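Local coordinates for probable glutamine synthetase (Pseudomonas aeruginosa, PDB 4HPP), which is probably a member of the glutamine synthetase family, pairing an N-terminal beta domain with a catalytic domain that holds magnesium and glutamic acid in this model, at residues V13-T21 and A338-M346; C278-A286 and Y416-T427. One frame throughout, in Å; residues are numbered along the deposited sequence.

Contact 1. Residues V13-T21 and A338-M346; sequences VTTDLAGIT and ATTCPHLAM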
ATOM      1  N   VAL A  13      15.574  36.214   7.594  1.00 48.01           N
ATOM      2  CA  VAL A  13      15.324  35.825   8.965  1.00 42.43           C
ATOM      3  C   VAL A  13      15.944  36.712  10.033  1.00 43.60           C
ATOM      4  O   VAL A  13      16.946  37.407   9.804  1.00 46.78           O
ATOM      5  CB  VAL A  13      15.762  34.384   9.213  1.00 42.25           C
ATOM      6  CG1 VAL A  13      15.065  33.468   8.238  1.00 40.78           C
ATOM      7  CG2 VAL A  13      17.266  34.222   9.084  1.00 45.98           C
ATOM      8  N   THR A  14      15.343  36.666  11.218  1.00 42.44           N
ATOM      9  CA  THR A  14      15.968  37.204  12.422  1.00 39.32           C
ATOM     10  C   THR A  14      15.704  36.184  13.477  1.00 46.49           C
ATOM     11  O   THR A  14      14.713  35.439  13.387  1.00 47.08           O
ATOM     12  CB  THR A  14      15.349  38.531  12.838  1.00 40.13           C
ATOM     13  OG1 THR A  14      16.067  39.072  13.963  1.00 41.05           O
ATOM     14  CG2 THR A  14      13.860  38.368  13.070  1.00 33.67           C
ATOM     15  N   THR A  15      16.601  36.093  14.451  1.00 44.78           N
ATOM     16  CA  THR A  15      16.413  35.166  15.554  1.00 41.81           C
ATOM     17  C   THR A  15      16.088  36.037  16.756  1.00 44.48           C
ATOM     18  O   THR A  15      16.893  36.884  17.128  1.00 48.42           O
ATOM     19  CB  THR A  15      17.660  34.308  15.749  1.00 43.11           C
ATOM     20  OG1 THR A  15      17.848  33.548  14.560  1.00 44.11           O
ATOM     21  CG2 THR A  15      17.556  33.372  16.975  1.00 39.14           C
ATOM     22  N   ASP A  16      14.882  35.883  17.314  1.00 47.41           N
ATOM     23  CA  ASP A  16      14.423  36.854  18.291  1.00 46.72           C
ATOM     24  C   ASP A  16      14.896  36.475  19.649  1.00 49.74           C
ATOM     25  O   ASP A  16      15.665  35.519  19.792  1.00 47.62           O
ATOM     26  CB  ASP A  16      12.911  37.084  18.241  1.00 48.50           C
ATOM     27  CG  ASP A  16      12.135  35.868  18.596  1.00 49.80           C
ATOM     28  OD1 ASP A  16      10.962  35.745  18.171  1.00 51.03           O
ATOM     29  OD2 ASP A  16      12.711  35.034  19.302  1.00 45.03           O
ATOM     30  N   LEU A  17      14.441  37.246  20.640  1.00 54.47           N
ATOM     31  CA  LEU A  17      15.016  37.187  21.987  1.00 52.36           C
ATOM     32  C   LEU A  17      14.503  35.940  22.661  1.00 45.95           C
ATOM     33  O   LEU A  17      15.019  35.468  23.741  1.00 47.00           O
ATOM     34  CB  LEU A  17      14.641  38.435  22.793  1.00 50.50           C
ATOM     35  CG  LEU A  17      15.029  39.745  22.138  1.00 45.76           C
ATOM     36  CD1 LEU A  17      14.436  40.838  22.990  1.00 46.85           C
ATOM     37  CD2 LEU A  17      16.531  39.880  22.016  1.00 42.53           C
ATOM     38  N   ALA A  18      13.500  35.400  21.983  1.00 38.07           N
ATOM     39  CA  ALA A  18      12.863  34.154  22.406  1.00 45.47           C
ATOM     40  C   ALA A  18      13.592  32.908  21.806  1.00 44.20           C
ATOM     41  O   ALA A  18      13.204  31.747  22.021  1.00 45.43           O
ATOM     42  CB  ALA A  18      11.367  34.213  22.066  1.00 46.08           C
ATOM     43  N   GLY A  19      14.661  33.175  21.056  1.00 47.36           N
ATOM     44  CA  GLY A  19      15.491  32.138  20.452  1.00 42.86           C
ATOM     45  C   GLY A  19      14.792  31.462  19.309  1.00 43.11           C
ATOM     46  O   GLY A  19      15.217  30.379  18.892  1.00 43.14           O
ATOM     47  N   ILE A  20      13.750  32.113  18.781  1.00 41.03           N
ATOM     48  CA  ILE A  20      13.050  31.670  17.558  1.00 40.33           C
ATOM     49  C   ILE A  20      13.507  32.451  16.321  1.00 44.54           C
ATOM     50  O   ILE A  20      13.647  33.684  16.380  1.00 50.12           O
ATOM     51  CB  ILE A  20      11.508  31.812  17.711  1.00 41.61           C
ATOM     52  CG1 ILE A  20      10.930  30.720  18.612  1.00 47.49           C
ATOM     53  CG2 ILE A  20      10.798  31.471  16.411  1.00 42.55           C
ATOM     54  CD1 ILE A  20      11.442  30.756  20.018  1.00 48.72           C
ATOM     55  N   THR A  21      13.713  31.753  15.196  1.00 43.10           N
ATOM     56  CA  THR A  21      14.118  32.365  13.909  1.00 39.08           C
ATOM     57  C   THR A  21      12.901  32.482  13.042  1.00 38.11           C
ATOM     58  O   THR A  21      12.263  31.467  12.733  1.00 36.16           O
ATOM     59  CB  THR A  21      15.074  31.444  13.163  1.00 37.96           C
ATOM     60  OG1 THR A  21      15.950  30.907  14.112  1.00 43.45           O
ATOM     61  CG2 THR A  21      15.897  32.119  12.139  1.00 42.19           C
ATOM     62  N   ALA A 338      19.665  25.421  24.011  1.00 40.72           N
ATOM     63  CA  ALA A 338      19.219  25.899  22.676  1.00 39.99           C
ATOM     64  C   ALA A 338      17.967  26.793  22.671  1.00 48.06           C
ATOM     65  O   ALA A 338      17.520  27.230  21.595  1.00 53.28           O
ATOM     66  CB  ALA A 338      19.044  24.743  21.738  1.00 40.43           C
ATOM     67  N   THR A 339      17.381  27.056  23.851  1.00 49.03           N
ATOM     68  CA  THR A 339      16.264  27.990  23.945  1.00 43.55           C
ATOM     69  C   THR A 339      16.794  29.420  23.859  1.00 38.18           C
ATOM     70  O   THR A 339      16.023  30.376  23.752  1.00 35.66           O
ATOM     71  CB  THR A 339      15.440  27.843  25.255  1.00 46.29           C
ATOM     72  OG1 THR A 339      16.273  28.149  26.366  1.00 44.43           O
ATOM     73  CG2 THR A 339      14.924  26.457  25.407  1.00 43.90           C
ATOM     74  N   THR A 340      18.110  29.575  23.877  1.00 39.08           N
ATOM     75  CA  THR A 340      18.697  30.927  23.667  1.00 43.50           C
ATOM     76  C   THR A 340      18.604  31.490  22.268  1.00 38.45           C
ATOM     77  O   THR A 340      18.266  30.792  21.339  1.00 40.67           O
ATOM     78  CB  THR A 340      20.199  30.951  23.953  1.00 42.37           C
ATOM     79  OG1 THR A 340      20.848  29.994  23.101  1.00 42.98           O
ATOM     80  CG2 THR A 340      20.409  30.650  25.412  1.00 42.28           C
ATOM     81  N   CYS A 341      18.892  32.783  22.154  1.00 44.89           N
ATOM     82  CA  CYS A 341      19.184  33.428  20.886  1.00 45.27           C
ATOM     83  C   CYS A 341      20.730  33.488  20.670  1.00 41.33           C
ATOM     84  O   CYS A 341      21.409  34.320  21.236  1.00 42.06           O
ATOM     85  CB  CYS A 341      18.491  34.800  20.813  1.00 41.34           C
ATOM     86  SG  CYS A 341      19.239  35.903  19.582  1.00 53.08           S
ATOM     87  N   PRO A 342      21.303  32.586  19.864  1.00 50.64           N
ATOM     88  CA  PRO A 342      22.804  32.548  19.739  1.00 47.12           C
ATOM     89  C   PRO A 342      23.548  33.905  19.859  1.00 42.64           C
ATOM     90  O   PRO A 342      24.528  34.017  20.607  1.00 58.12           O
ATOM     91  CB  PRO A 342      23.012  31.931  18.357  1.00 45.84           C
ATOM     92  CG  PRO A 342      21.811  31.063  18.150  1.00 48.49           C
ATOM     93  CD  PRO A 342      20.668  31.518  19.057  1.00 45.64           C
ATOM     94  N   HIS A 343      23.086  34.922  19.145  1.00 46.03           N
ATOM     95  CA  HIS A 343      23.616  36.307  19.206  1.00 41.92           C
ATOM     96  C   HIS A 343      23.473  36.996  20.487  1.00 46.46           C
ATOM     97  O   HIS A 343      24.393  37.688  20.885  1.00 47.18           O
ATOM     98  CB  HIS A 343      22.886  37.140  18.228  1.00 43.80           C
ATOM     99  CG  HIS A 343      22.824  36.509  16.878  1.00 50.53           C
ATOM    100  ND1 HIS A 343      21.787  35.764  16.487  1.00 49.73           N
ATOM    101  CD2 HIS A 343      23.738  36.513  15.826  1.00 45.71           C
ATOM    102  CE1 HIS A 343      22.025  35.300  15.229  1.00 49.96           C
ATOM    103  NE2 HIS A 343      23.212  35.773  14.832  1.00 48.27           N
ATOM    104  N   LEU A 344      22.309  36.860  21.145  1.00 47.26           N
ATOM    105  CA  LEU A 344      22.127  37.485  22.445  1.00 45.51           C
ATOM    106  C   LEU A 344      22.978  36.777  23.500  1.00 47.28           C
ATOM    107  O   LEU A 344      23.679  37.402  24.295  1.00 51.63           O
ATOM    108  CB  LEU A 344      20.641  37.556  22.820  1.00 55.08           C
ATOM    109  CG  LEU A 344      20.322  38.108  24.218  1.00 52.86           C
ATOM    110  CD1 LEU A 344      20.724  39.574  24.253  1.00 58.71           C
ATOM    111  CD2 LEU A 344      18.867  37.917  24.607  1.00 48.86           C
ATOM    112  N   ALA A 345      22.969  35.457  23.458  1.00 45.17           N
ATOM    113  CA  ALA A 345      23.734  34.674  24.395  1.00 40.69           C
ATOM    114  C   ALA A 345      25.211  34.961  24.259  1.00 43.31           C
ATOM    115  O   ALA A 345      25.839  35.266  25.268  1.00 48.38           O
ATOM    116  CB  ALA A 345      23.434  33.200  24.229  1.00 40.36           C
ATOM    117  N   MET A 346      25.782  34.877  23.044  1.00 46.29           N
ATOM    118  CA  MET A 346      27.231  35.092  22.876  1.00 39.96           C
ATOM    119  C   MET A 346      27.595  36.540  23.264  1.00 45.62           C
ATOM    120  O   MET A 346      28.510  36.744  24.056  1.00 50.95           O
ATOM    121  CB  MET A 346      27.675  34.727  21.473  1.00 46.64           C
ATOM    122  CG  MET A 346      29.070  35.209  21.024  1.00 43.29           C
ATOM    123  SD  MET A 346      29.368  34.438  19.434  1.00 47.78           S
ATOM    124  CE  MET A 346      30.937  35.187  18.905  1.00 47.44           C
TER
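Cys341 reaches into the turn that joins strands 9-15 and 21-27, and its side chain is the one to follow across this interface. Its CB sits against the main chain, 3.1 Å from Asp16 O and 4.0 Å from Gly19 CA. From there SG stands roughly anti to the backbone N (chi1 160°), which brings it 3.5 Å from Thr15 O and next to the methyl CG2 of Thr15. The same sulfur caps the helix behind it: Cys341 is the N-cap residue, and Leu344 N donates to Cys341 SG at 3.6 Å.

The turn opposite is a type I turn from Asp16 to Gly19, closed by Gly19 N to Asp16 O. The carboxylate of Asp16 folds back over it, and OD2 takes Ile20 N at 3.1 Å from above the carboxylate plane, with a weaker bond from Ala18 N, while OD1 forms a salt bridge with Arg22. Gly19, at positive phi and with no side chain, lets its CA come to 3.2 Å from Thr340 O. Farther along the interface, Leu17 CD2 meets Leu344 CD2 at 4.0 Å, and the Thr15 side chain crosses that of Pro342 at about a right angle, its CG2 touching the ring only at CD. His343 turns a ring edge to Thr15 CB and bonds Asp200 through NE2.

The hairpin of the N-terminal domain thus rests on the start of helix 342-358, between helix 196-216, which packs on Thr15 and Pro342, and helices 108-121 and 410-427, which both touch Leu17 and Leu344.

Contact 2. Residues C278-A286 and Y416-T427; sequences CALTAPTAA and YLAMKRHELALT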
ATOM      1  N   CYS A 278      22.928  33.906  33.264  1.00 49.23           N
ATOM      2  CA  CYS A 278      22.006  32.814  33.196  1.00 53.59           C
ATOM      3  C   CYS A 278      20.637  33.196  32.637  1.00 52.00           C
ATOM      4  O   CYS A 278      19.985  32.379  31.986  1.00 50.45           O
ATOM      5  CB  CYS A 278      21.914  32.119  34.543  1.00 58.96           C
ATOM      6  SG  CYS A 278      23.474  31.262  34.883  1.00 60.53           S
ATOM      7  N   ALA A 279      20.236  34.441  32.863  1.00 47.11           N
ATOM      8  CA  ALA A 279      18.964  34.938  32.391  1.00 48.15           C
ATOM      9  C   ALA A 279      19.031  35.022  30.882  1.00 50.61           C
ATOM     10  O   ALA A 279      17.992  34.993  30.209  1.00 49.17           O
ATOM     11  CB  ALA A 279      18.641  36.313  32.989  1.00 44.03           C
ATOM     12  N   LEU A 280      20.248  35.130  30.352  1.00 52.89           N
ATOM     13  CA  LEU A 280      20.444  35.301  28.902  1.00 50.01           C
ATOM     14  C   LEU A 280      21.053  34.057  28.230  1.00 57.84           C
ATOM     15  O   LEU A 280      20.989  33.935  27.008  1.00 65.98           O
ATOM     16  CB  LEU A 280      21.271  36.568  28.564  1.00 44.47           C
ATOM     17  CG  LEU A 280      20.871  37.935  29.179  1.00 46.83           C
ATOM     18  CD1 LEU A 280      22.070  38.738  29.643  1.00 40.18           C
ATOM     19  CD2 LEU A 280      19.991  38.796  28.307  1.00 43.93           C
ATOM     20  N   THR A 281      21.633  33.127  28.995  1.00 57.44           N
ATOM     21  CA  THR A 281      22.186  31.898  28.377  1.00 50.68           C
ATOM     22  C   THR A 281      21.439  30.622  28.797  1.00 57.77           C
ATOM     23  O   THR A 281      21.669  29.546  28.225  1.00 61.91           O
ATOM     24  CB  THR A 281      23.659  31.710  28.710  1.00 47.48           C
ATOM     25  OG1 THR A 281      23.751  31.341  30.086  1.00 49.67           O
ATOM     26  CG2 THR A 281      24.480  32.993  28.461  1.00 46.70           C
ATOM     27  N   ALA A 282      20.587  30.722  29.823  1.00 58.23           N
ATOM     28  CA  ALA A 282      19.604  29.664  30.149  1.00 55.41           C
ATOM     29  C   ALA A 282      18.247  30.341  30.372  1.00 55.72           C
ATOM     30  O   ALA A 282      17.745  30.349  31.488  1.00 59.89           O
ATOM     31  CB  ALA A 282      20.037  28.866  31.380  1.00 52.90           C
ATOM     32  N   PRO A 283      17.652  30.900  29.297  1.00 51.51           N
ATOM     33  CA  PRO A 283      16.695  31.972  29.399  1.00 50.59           C
ATOM     34  C   PRO A 283      15.279  31.514  29.410  1.00 48.32           C
ATOM     35  O   PRO A 283      14.395  32.347  29.276  1.00 51.34           O
ATOM     36  CB  PRO A 283      16.902  32.732  28.090  1.00 48.68           C
ATOM     37  CG  PRO A 283      17.554  31.754  27.161  1.00 53.22           C
ATOM     38  CD  PRO A 283      17.764  30.471  27.901  1.00 48.21           C
ATOM     39  N   THR A 284      15.022  30.224  29.510  1.00 48.87           N
ATOM     40  CA  THR A 284      13.599  29.864  29.562  1.00 57.21           C
ATOM     41  C   THR A 284      13.276  29.148  30.851  1.00 61.82           C
ATOM     42  O   THR A 284      14.176  28.621  31.538  1.00 61.98           O
ATOM     43  CB  THR A 284      13.124  28.983  28.390  1.00 53.05           C
ATOM     44  OG1 THR A 284      13.889  27.782  28.364  1.00 43.24           O
ATOM     45  CG2 THR A 284      13.266  29.710  27.060  1.00 68.90           C
ATOM     46  N   ALA A 285      11.986  29.112  31.159  1.00 60.93           N
ATOM     47  CA  ALA A 285      11.505  28.430  32.368  1.00 66.22           C
ATOM     48  C   ALA A 285      12.007  26.964  32.414  1.00 65.08           C
ATOM     49  O   ALA A 285      12.470  26.501  33.470  1.00 56.64           O
ATOM     50  CB  ALA A 285       9.972  28.516  32.462  1.00 63.33           C
ATOM     51  N   ALA A 286      11.958  26.266  31.263  1.00 58.36           N
ATOM     52  CA  ALA A 286      12.453  24.885  31.146  1.00 54.04           C
ATOM     53  C   ALA A 286      13.955  24.762  31.335  1.00 57.43           C
ATOM     54  O   ALA A 286      14.458  23.639  31.517  1.00 60.24           O
ATOM     55  CB  ALA A 286      12.043  24.247  29.824  1.00 61.17           C
ATOM     56  N   TYR A 416      13.046  42.526  26.751  1.00 60.76           N
ATOM     57  CA  TYR A 416      13.452  41.209  27.240  1.00 54.60           C
ATOM     58  C   TYR A 416      12.902  40.921  28.616  1.00 55.00           C
ATOM     59  O   TYR A 416      12.232  39.899  28.851  1.00 56.30           O
ATOM     60  CB  TYR A 416      14.977  41.082  27.260  1.00 52.58           C
ATOM     61  CG  TYR A 416      15.409  39.660  27.496  1.00 55.95           C
ATOM     62  CD1 TYR A 416      15.644  39.176  28.787  1.00 54.98           C
ATOM     63  CD2 TYR A 416      15.516  38.764  26.439  1.00 56.89           C
ATOM     64  CE1 TYR A 416      16.011  37.854  29.007  1.00 56.36           C
ATOM     65  CE2 TYR A 416      15.884  37.444  26.655  1.00 56.13           C
ATOM     66  CZ  TYR A 416      16.136  36.999  27.926  1.00 53.67           C
ATOM     67  OH  TYR A 416      16.496  35.702  28.121  1.00 55.48           O
ATOM     68  N   LEU A 417      13.200  41.822  29.539  1.00 56.58           N
ATOM     69  CA  LEU A 417      12.764  41.664  30.917  1.00 53.80           C
ATOM     70  C   LEU A 417      11.265  41.539  31.063  1.00 46.62           C
ATOM     71  O   LEU A 417      10.775  40.785  31.899  1.00 54.04           O
ATOM     72  CB  LEU A 417      13.214  42.865  31.736  1.00 61.46           C
ATOM     73  CG  LEU A 417      14.619  42.884  32.324  1.00 58.37           C
ATOM     74  CD1 LEU A 417      14.721  44.134  33.167  1.00 46.75           C
ATOM     75  CD2 LEU A 417      14.929  41.632  33.154  1.00 57.53           C
ATOM     76  N   ALA A 418      10.530  42.276  30.247  1.00 45.16           N
ATOM     77  CA  ALA A 418       9.067  42.172  30.275  1.00 42.59           C
ATOM     78  C   ALA A 418       8.573  40.913  29.613  1.00 51.66           C
ATOM     79  O   ALA A 418       7.690  40.183  30.169  1.00 55.61           O
ATOM     80  CB  ALA A 418       8.446  43.372  29.630  1.00 43.48           C
ATOM     81  N   MET A 419       9.149  40.619  28.439  1.00 50.85           N
ATOM     82  CA  MET A 419       8.738  39.417  27.738  1.00 48.70           C
ATOM     83  C   MET A 419       8.934  38.148  28.582  1.00 47.44           C
ATOM     84  O   MET A 419       8.175  37.199  28.444  1.00 47.86           O
ATOM     85  CB  MET A 419       9.432  39.283  26.395  1.00 52.05           C
ATOM     86  CG  MET A 419       9.034  37.983  25.707  1.00 51.41           C
ATOM     87  SD  MET A 419      10.126  36.596  26.041  1.00 58.08           S
ATOM     88  CE  MET A 419      11.511  37.080  24.965  1.00 58.30           C
ATOM     89  N   LYS A 420       9.942  38.113  29.445  1.00 48.91           N
ATOM     90  CA  LYS A 420      10.229  36.877  30.177  1.00 54.41           C
ATOM     91  C   LYS A 420       9.350  36.696  31.433  1.00 60.86           C
ATOM     92  O   LYS A 420       8.880  35.583  31.731  1.00 65.58           O
ATOM     93  CB  LYS A 420      11.721  36.803  30.534  1.00 57.45           C
ATOM     94  CG  LYS A 420      12.687  36.474  29.403  1.00 51.92           C
ATOM     95  CD  LYS A 420      12.509  35.023  28.934  1.00 51.78           C
ATOM     96  CE  LYS A 420      13.260  34.802  27.626  1.00 39.15           C
ATOM     97  NZ  LYS A 420      12.959  33.420  27.192  1.00 41.93           N
ATOM     98  N   ARG A 421       9.126  37.784  32.165  1.00 57.66           N
ATOM     99  CA  ARG A 421       8.112  37.803  33.232  1.00 58.66           C
ATOM    100  C   ARG A 421       6.833  37.157  32.713  1.00 67.51           C
ATOM    101  O   ARG A 421       6.172  36.291  33.406  1.00 58.50           O
ATOM    102  CB  ARG A 421       7.780  39.265  33.614  1.00 59.43           C
ATOM    103  CG  ARG A 421       8.820  39.971  34.470  1.00 58.84           C
ATOM    104  CD  ARG A 421       9.174  39.128  35.713  1.00 56.02           C
ATOM    105  NE  ARG A 421      10.411  39.616  36.328  1.00 57.46           N
ATOM    106  CZ  ARG A 421      11.116  38.961  37.243  1.00 51.68           C
ATOM    107  NH1 ARG A 421      10.715  37.780  37.670  1.00 51.77           N
ATOM    108  NH2 ARG A 421      12.227  39.501  37.731  1.00 50.39           N
ATOM    109  N   HIS A 422       6.509  37.601  31.485  1.00 58.55           N
ATOM    110  CA  HIS A 422       5.327  37.186  30.807  1.00 58.46           C
ATOM    111  C   HIS A 422       5.410  35.734  30.442  1.00 73.02           C
ATOM    112  O   HIS A 422       4.425  34.969  30.599  1.00 83.27           O
ATOM    113  CB  HIS A 422       5.044  38.077  29.623  1.00 58.90           C
ATOM    114  CG  HIS A 422       3.762  37.720  28.913  1.00 68.68           C
ATOM    115  ND1 HIS A 422       3.494  38.112  27.652  1.00 73.36           N
ATOM    116  CD2 HIS A 422       2.671  36.944  29.333  1.00 64.25           C
ATOM    117  CE1 HIS A 422       2.287  37.614  27.287  1.00 75.38           C
ATOM    118  NE2 HIS A 422       1.791  36.906  28.328  1.00 66.60           N
ATOM    119  N   GLU A 423       6.588  35.314  29.994  1.00 68.39           N
ATOM    120  CA  GLU A 423       6.786  33.909  29.758  1.00 69.08           C
ATOM    121  C   GLU A 423       6.550  33.162  31.073  1.00 67.11           C
ATOM    122  O   GLU A 423       5.814  32.182  31.101  1.00 74.32           O
ATOM    123  CB  GLU A 423       8.178  33.626  29.192  1.00 64.00           C
ATOM    124  CG  GLU A 423       8.421  32.141  29.027  1.00 59.12           C
ATOM    125  CD  GLU A 423       9.853  31.789  28.684  1.00 57.84           C
ATOM    126  OE1 GLU A 423      10.276  30.681  29.070  1.00 62.51           O
ATOM    127  OE2 GLU A 423      10.540  32.592  28.020  1.00 57.74           O
ATOM    128  N   LEU A 424       7.142  33.619  32.173  1.00 70.29           N
ATOM    129  CA  LEU A 424       6.946  32.868  33.424  1.00 68.77           C
ATOM    130  C   LEU A 424       5.536  32.998  33.998  1.00 63.46           C
ATOM    131  O   LEU A 424       4.998  32.019  34.522  1.00 59.97           O
ATOM    132  CB  LEU A 424       8.079  33.051  34.446  1.00 68.51           C
ATOM    133  CG  LEU A 424       8.416  34.320  35.200  1.00 83.01           C
ATOM    134  CD1 LEU A 424       7.729  34.341  36.571  1.00 93.61           C
ATOM    135  CD2 LEU A 424       9.928  34.379  35.371  1.00 68.95           C
ATOM    136  N   ALA A 425       4.900  34.161  33.839  1.00 61.71           N
ATOM    137  CA  ALA A 425       3.437  34.214  34.084  1.00 65.76           C
ATOM    138  C   ALA A 425       2.790  33.058  33.334  1.00 73.18           C
ATOM    139  O   ALA A 425       2.082  32.251  33.943  1.00 82.32           O
ATOM    140  CB  ALA A 425       2.776  35.542  33.680  1.00 55.01           C
ATOM    141  N   LEU A 426       3.046  32.927  32.031  1.00 67.28           N
ATOM    142  CA  LEU A 426       2.245  31.966  31.288  1.00 60.36           C
ATOM    143  C   LEU A 426       2.430  30.534  31.766  1.00 69.03           C
ATOM    144  O   LEU A 426       1.607  29.668  31.454  1.00 79.84           O
ATOM    145  CB  LEU A 426       2.444  32.089  29.787  1.00 60.12           C
ATOM    146  CG  LEU A 426       1.887  33.368  29.154  1.00 66.58           C
ATOM    147  CD1 LEU A 426       2.613  33.647  27.828  1.00 60.67           C
ATOM    148  CD2 LEU A 426       0.360  33.265  28.994  1.00 57.75           C
ATOM    149  N   THR A 427       3.476  30.287  32.550  1.00 66.39           N
ATOM    150  CA  THR A 427       3.877  28.903  32.849  1.00 70.73           C
ATOM    151  C   THR A 427       3.660  28.438  34.300  1.00 75.11           C
ATOM    152  O   THR A 427       3.592  27.220  34.574  1.00 65.59           O
ATOM    153  CB  THR A 427       5.334  28.662  32.410  1.00 64.66           C
ATOM    154  OG1 THR A 427       6.145  29.795  32.776  1.00 66.95           O
ATOM    155  CG2 THR A 427       5.341  28.526  30.911  1.00 70.72           C
TER
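Helix 261-281 ends here, and the loop that follows it is held by Tyr416, Lys420 and Glu423 on one face of helix 410-427. Tyr416 comes first. Its hydroxyl donates to Ala279 O at 2.7 Å, in the carbonyl plane. Pro283, four residues on from Ala279, has no N-H for that carbonyl, so the phenol supplies a donor at the helix end. The Pro283 ring itself lies against the phenol edge, with CB 3.0 Å from Tyr416 OH. Over one face of the aromatic ring stands Leu280 CD2, 4.3 Å from the centroid in a CH-pi contact; the opposite face carries Lys420 CG, offset toward the rim.

Lys420 is bent at chi2 (-69°), and its tail then runs on extended to the loop, where NZ donates to Pro283 O at 2.7 Å from above the carbonyl plane. NZ also bridges to Glu423 OE2 at 2.7 Å, through the syn lone pair, so the ammonium joins the loop carbonyl to the acid one turn along its own helix. This buried charge pair probably favours the ionised form of both groups. Glu423 reaches out with an extended chain and uses its other oxygen on the loop: Ala285 N donates to Glu423 OE1 at 3.1 Å, nearly straight at 168°. Thr284 CB packs on that oxygen at 3.4 Å, and Ala285 CB faces both OE1 and Thr427 OG1. Tyr439, from helix 432-439, adds a weak bond to OE1.

Polar side chains of helix 410-427 thus bond the last turn of helix 261-281 and the main chain just after it: a helix C-terminus and its following loop packed on a neighbouring helix of the glutamine synthetase catalytic domain.

Along the chain the segments alternate, 13-21, 278-286, 338-346, 416-427, so the two contacts interlock rather than nest. Their centres lie about 13 Å apart, and they meet where Thr339 OG1 and Thr284 OG1 come within 3.1 Å, a probable hydrogen bond, and where the Thr340 methyl packs on Pro283. Contact 1 joins the N-terminal domain to the catalytic domain, whereas contact 2 is internal to the latter. Leu344 of helix 342-358 touches Leu280 and Tyr416, and Tyr416 also touches Leu17, so the N-terminal hairpin and the loop after helix 261-281 pack into one continuous buried region. Thr339 and Pro283, each about 12 Å by side chain from the bound glutamic acid, do not line its pocket.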